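Local coordinates for putative DNA binding protein (Bacteroides thetaiotaomicron VPI-5482, PDB 3HTN), which is a PCC-domain protein that binds a metal ion through histidines and may bind DNA, at the interface of chains A and B. Sequence-based numbering; all coordinates share one arbitrary frame. Chains: chain A/B, Putative DNA binding protein.

Contacts 1 and 2 are two patches of one interface between copies of the same chain, their C-alpha centres about 16 Å apart. Strand 91-101 of chain B runs through both, giving B:His95 to contact 1 and B:Thr99 to contact 2; strand 80-88 does likewise with B:Asn84 and B:Asn80. Contact 1 is a charged anchor in which arginine, histidine and asparagine side chains converge on one glutamate, whereas contact 2 is a small hydroxyl and water-mediated patch. Because B:His95 is also a metal-binding residue, the subunit packing of the three-chain assembly and the metal site are probably coupled.

Contact 1: the interface of chains A and B. Residues chain A 21, 49, 120, 122; chain B 84, 95, 134, 143-145.
Extended strand residues meet here, A:Glu122 (phi/psi -125/106°) of strand 120-127 pointing its side chain at strands 80-88, 91-101, 133-137 and 142-146 of chain B. CG of A:Glu122 is anti to its carbonyl carbon and the chain runs extended beyond it, carrying the carboxylate into a polar pocket. B:Arg134 comes from the opposite direction and holds it end-on: NH1 bonds A:Glu122 OE2 at 2.9 Å in a salt bridge, and NH2 bonds A:Glu122 OE1 at 3.0 Å. Both oxygens lie in the guanidinium plane, yet the two planes are 46° apart, so the nitrogens approach from above the carboxylate. B:His95 ND1 meets A:Glu122 OE1 at 2.8 Å from the face opposite B:Arg134, so the carboxylate is held between them, and B:Asn84 ND2 bonds the anti lone pair of OE1 at 2.9 Å. With an alanine here, the B:Arg134 charge is likely to lose its mate, and B:His95 ND1 and B:Asn84 ND2 their shared acceptor. The B:His95 ring, a metal-site ligand, is covered on one face by A:Ile49 CD1, centred 3.6 Å above its plane. B:Tyr145 CE2 packs against the aliphatic CG of A:Glu122, while CE1 of the same ring lies over a guanidinium face of B:Arg134. Second-shell B:Asn143 O accepts from B:Arg134 NH1 at 3.0 Å and steadies the guanidinium. Water 2 joins A:Glu122 OE2 to B:Tyr145 N, 2.9 Å from that backbone nitrogen.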
loop_
_atom_site.group_PDB
_atom_site.type_symbol
_atom_site.label_atom_id
_atom_site.label_comp_id
_atom_site.label_asym_id
_atom_site.label_seq_id
_atom_site.Cartn_x
_atom_site.Cartn_y
_atom_site.Cartn_z
ATOM N N SER A 21 10.953 5.374 -12.708
ATOM C CA SER A 21 12.045 5.788 -11.859
ATOM C C SER A 21 12.195 7.289 -11.981
ATOM O O SER A 21 12.641 7.793 -13.001
ATOM C CB SER A 21 13.317 5.051 -12.242
ATOM O OG SER A 21 14.357 5.420 -11.379
ATOM N N ILE A 49 7.676 3.526 -3.649
ATOM C CA ILE A 49 8.561 3.789 -2.521
ATOM C C ILE A 49 9.722 4.644 -2.998
ATOM O O ILE A 49 9.969 4.802 -4.212
ATOM C CB ILE A 49 9.066 2.452 -1.866
ATOM C CG1 ILE A 49 9.819 1.564 -2.878
ATOM C CG2 ILE A 49 7.919 1.681 -1.243
ATOM C CD1 ILE A 49 10.571 0.391 -2.237
ATOM N N ALA A 120 16.185 7.531 -4.229
ATOM C CA ALA A 120 15.477 6.790 -5.260
ATOM C C ALA A 120 14.014 7.121 -5.252
ATOM O O ALA A 120 13.475 7.630 -4.253
ATOM C CB ALA A 120 15.662 5.286 -5.013
ATOM N N GLU A 122 10.736 4.949 -6.950
ATOM C CA GLU A 122 10.432 3.715 -7.692
ATOM C C GLU A 122 8.951 3.461 -7.618
ATOM O O GLU A 122 8.445 3.106 -6.567
ATOM C CB GLU A 122 11.226 2.573 -7.065
ATOM C CG GLU A 122 12.735 2.804 -7.167
ATOM C CD GLU A 122 13.584 1.802 -6.420
ATOM O OE1 GLU A 122 13.055 0.752 -5.996
ATOM O OE2 GLU A 122 14.801 2.071 -6.297
ATOM N N ASN B 84 9.671 -3.945 -4.372
ATOM C CA ASN B 84 9.845 -4.415 -5.715
ATOM C C ASN B 84 10.979 -5.396 -5.808
ATOM O O ASN B 84 11.791 -5.564 -4.902
ATOM C CB ASN B 84 10.029 -3.227 -6.657
ATOM C CG ASN B 84 11.128 -2.299 -6.235
ATOM O OD1 ASN B 84 12.276 -2.710 -6.090
ATOM N ND2 ASN B 84 10.794 -1.014 -6.058
ATOM N N HIS B 95 13.855 -4.620 -2.878
ATOM C CA HIS B 95 13.826 -3.329 -2.226
ATOM C C HIS B 95 12.464 -3.228 -1.534
ATOM O O HIS B 95 11.451 -3.122 -2.211
ATOM C CB HIS B 95 14.025 -2.213 -3.240
ATOM C CG HIS B 95 14.158 -0.862 -2.625
ATOM N ND1 HIS B 95 14.019 0.293 -3.355
ATOM C CD2 HIS B 95 14.416 -0.476 -1.351
ATOM C CE1 HIS B 95 14.187 1.336 -2.558
ATOM N NE2 HIS B 95 14.419 0.895 -1.337
ATOM N N ARG B 134 19.739 -2.883 -12.049
ATOM C CA ARG B 134 20.125 -1.657 -11.361
ATOM C C ARG B 134 21.604 -1.410 -11.531
ATOM O O ARG B 134 22.370 -2.326 -11.832
ATOM C CB ARG B 134 19.849 -1.775 -9.865
ATOM C CG ARG B 134 18.400 -1.760 -9.465
ATOM C CD ARG B 134 18.250 -2.162 -8.019
ATOM N NE ARG B 134 16.840 -2.247 -7.643
ATOM C CZ ARG B 134 16.096 -1.219 -7.267
ATOM N NH1 ARG B 134 16.617 -0.014 -7.168
ATOM N NH2 ARG B 134 14.831 -1.417 -6.982
ATOM N N ASN B 143 21.801 1.784 -5.282
ATOM C CA ASN B 143 21.589 0.982 -6.489
ATOM C C ASN B 143 20.303 1.461 -7.120
ATOM O O ASN B 143 19.220 1.269 -6.573
ATOM C CB ASN B 143 21.489 -0.479 -6.116
ATOM C CG ASN B 143 22.735 -0.960 -5.468
ATOM O OD1 ASN B 143 23.806 -0.782 -6.012
ATOM N ND2 ASN B 143 22.614 -1.535 -4.278
ATOM N N ILE B 144 20.438 2.100 -8.265
ATOM C CA ILE B 144 19.332 2.788 -8.913
ATOM C C ILE B 144 18.901 1.998 -10.136
ATOM O O ILE B 144 19.731 1.442 -10.832
ATOM C CB ILE B 144 19.778 4.233 -9.317
ATOM C CG1 ILE B 144 20.167 5.071 -8.079
ATOM C CG2 ILE B 144 18.709 4.985 -10.157
ATOM C CD1 ILE B 144 19.082 5.330 -7.069
ATOM N N TYR B 145 17.599 1.942 -10.397
ATOM C CA TYR B 145 17.095 1.272 -11.596
ATOM C C TYR B 145 17.836 1.753 -12.857
ATOM O O TYR B 145 18.089 2.947 -13.010
ATOM C CB TYR B 145 15.631 1.580 -11.807
ATOM C CG TYR B 145 14.580 0.765 -11.068
ATOM C CD1 TYR B 145 14.672 -0.600 -10.944
ATOM C CD2 TYR B 145 13.403 1.362 -10.636
ATOM C CE1 TYR B 145 13.657 -1.347 -10.335
ATOM C CE2 TYR B 145 12.381 0.629 -10.062
ATOM C CZ TYR B 145 12.509 -0.719 -9.907
ATOM O OH TYR B 145 11.507 -1.485 -9.375
HETATM O O HOH W 1 8.141 0.233 -6.553
HETATM O O HOH W 2 15.989 3.322 -8.490
HETATM O O HOH W 3 16.591 5.100 -12.945
#

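Contact 2: the interface of chains A and B. Residues chain A 79, 99-100; chain B 80, 98-99, 109-110.
This is a small homomeric patch between two copies of the protein, off an exact two-fold, where a loop residue of chain A fits against strands of chain B and adds hydroxyl and water-mediated contacts to the subunit packing of the deposited trimer, which may be the biological assembly, though the structure alone does not show it. A:Ser79, between strands 76-78 and 80-88, meets B:Thr99 of strand 91-101. The two hydroxyls, A:Ser79 OG and B:Thr99 OG1, hydrogen-bond at 2.8 Å, and the structure alone does not show which one donates. A:Ser79 OG sits between its backbone N and carbonyl carbon (chi1 63°), which turns it toward the threonine. B:Thr99 OG1 is anti to its own carbonyl carbon (chi1 -50°), which puts CG2 anti to the backbone N and facing A:Thr99. B:Thr99 CG2 meets A:Thr99 CG2 tip to tip, 3.9 Å apart, so the same residue from each chain contributes to the patch. The hydroxyl of A:Ser79 has, besides its threonine partner, a weak bond to A:Thr99 O within its own chain, which at most adds a little to holding the hydroxyl. On the apolar side, A:Ser79 CB packs against B:Ala109 CB, the methyl of a residue in strand 107-112, at 3.7 Å, and it also lies 3.4 Å from the carbonyl oxygen B:Ile98 O. The serine is thus bordered by two strands of chain B. Water 4 extends the polar contact beyond the hydroxyl pair. It joins the backbone oxygen of A:Ser79 to chain B, where it meets B:Thr99 OG1 at 2.9 Å and the backbone oxygen of B:Asn80. The side-chain amide of B:Asn80 also holds this water, ND2 lying 2.7 Å from its oxygen.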
loop_
_atom_site.group_PDB
_atom_site.type_symbol
_atom_site.label_atom_id
_atom_site.label_comp_id
_atom_site.label_asym_id
_atom_site.label_seq_id
_atom_site.Cartn_x
_atom_site.Cartn_y
_atom_site.Cartn_z
ATOM N N SER A 79 7.473 5.069 2.911
ATOM C CA SER A 79 7.192 3.648 3.138
ATOM C C SER A 79 6.092 3.167 2.215
ATOM O O SER A 79 6.096 1.995 1.816
ATOM C CB SER A 79 6.863 3.351 4.585
ATOM O OG SER A 79 5.678 4.014 5.000
ATOM N N THR A 99 2.670 7.632 3.176
ATOM C CA THR A 99 3.152 7.312 4.478
ATOM C C THR A 99 4.651 7.423 4.398
ATOM O O THR A 99 5.275 6.849 3.471
ATOM C CB THR A 99 2.763 5.911 4.935
ATOM O OG1 THR A 99 1.365 5.701 4.683
ATOM C CG2 THR A 99 3.122 5.703 6.402
ATOM N N VAL A 100 5.221 8.183 5.313
ATOM C CA VAL A 100 6.655 8.375 5.378
ATOM C C VAL A 100 7.214 8.060 6.764
ATOM O O VAL A 100 6.503 8.145 7.751
ATOM C CB VAL A 100 7.081 9.804 4.969
ATOM C CG1 VAL A 100 6.571 10.124 3.549
ATOM C CG2 VAL A 100 6.605 10.835 6.004
ATOM N N ASN B 80 1.369 -2.303 6.118
ATOM C CA ASN B 80 1.698 -2.416 4.742
ATOM C C ASN B 80 3.169 -2.743 4.576
ATOM O O ASN B 80 4.024 -2.118 5.203
ATOM C CB ASN B 80 1.378 -1.124 4.014
ATOM C CG ASN B 80 1.736 -1.184 2.592
ATOM O OD1 ASN B 80 0.911 -1.577 1.752
ATOM N ND2 ASN B 80 2.965 -0.796 2.267
ATOM N N ILE B 98 8.278 -0.676 4.677
ATOM C CA ILE B 98 7.274 -1.206 5.565
ATOM C C ILE B 98 6.710 -0.133 6.458
ATOM O O ILE B 98 7.401 0.836 6.803
ATOM C CB ILE B 98 7.880 -2.362 6.406
ATOM C CG1 ILE B 98 6.792 -3.255 7.013
ATOM C CG2 ILE B 98 8.875 -1.839 7.426
ATOM C CD1 ILE B 98 7.312 -4.548 7.649
ATOM N N THR B 99 5.456 -0.327 6.833
ATOM C CA THR B 99 4.780 0.474 7.844
ATOM C C THR B 99 4.192 -0.520 8.844
ATOM O O THR B 99 3.557 -1.487 8.454
ATOM C CB THR B 99 3.641 1.312 7.255
ATOM O OG1 THR B 99 4.113 2.022 6.103
ATOM C CG2 THR B 99 3.034 2.282 8.288
ATOM N N ALA B 109 7.770 3.475 10.338
ATOM C CA ALA B 109 7.904 3.288 8.902
ATOM C C ALA B 109 9.326 3.468 8.456
ATOM O O ALA B 109 10.075 4.293 9.004
ATOM C CB ALA B 109 7.003 4.276 8.132
ATOM N N GLY B 110 9.701 2.731 7.433
ATOM C CA GLY B 110 11.003 2.901 6.851
ATOM C C GLY B 110 11.425 1.826 5.907
ATOM O O GLY B 110 10.619 1.042 5.435
HETATM O O HOH W 4 4.883 0.452 3.745
#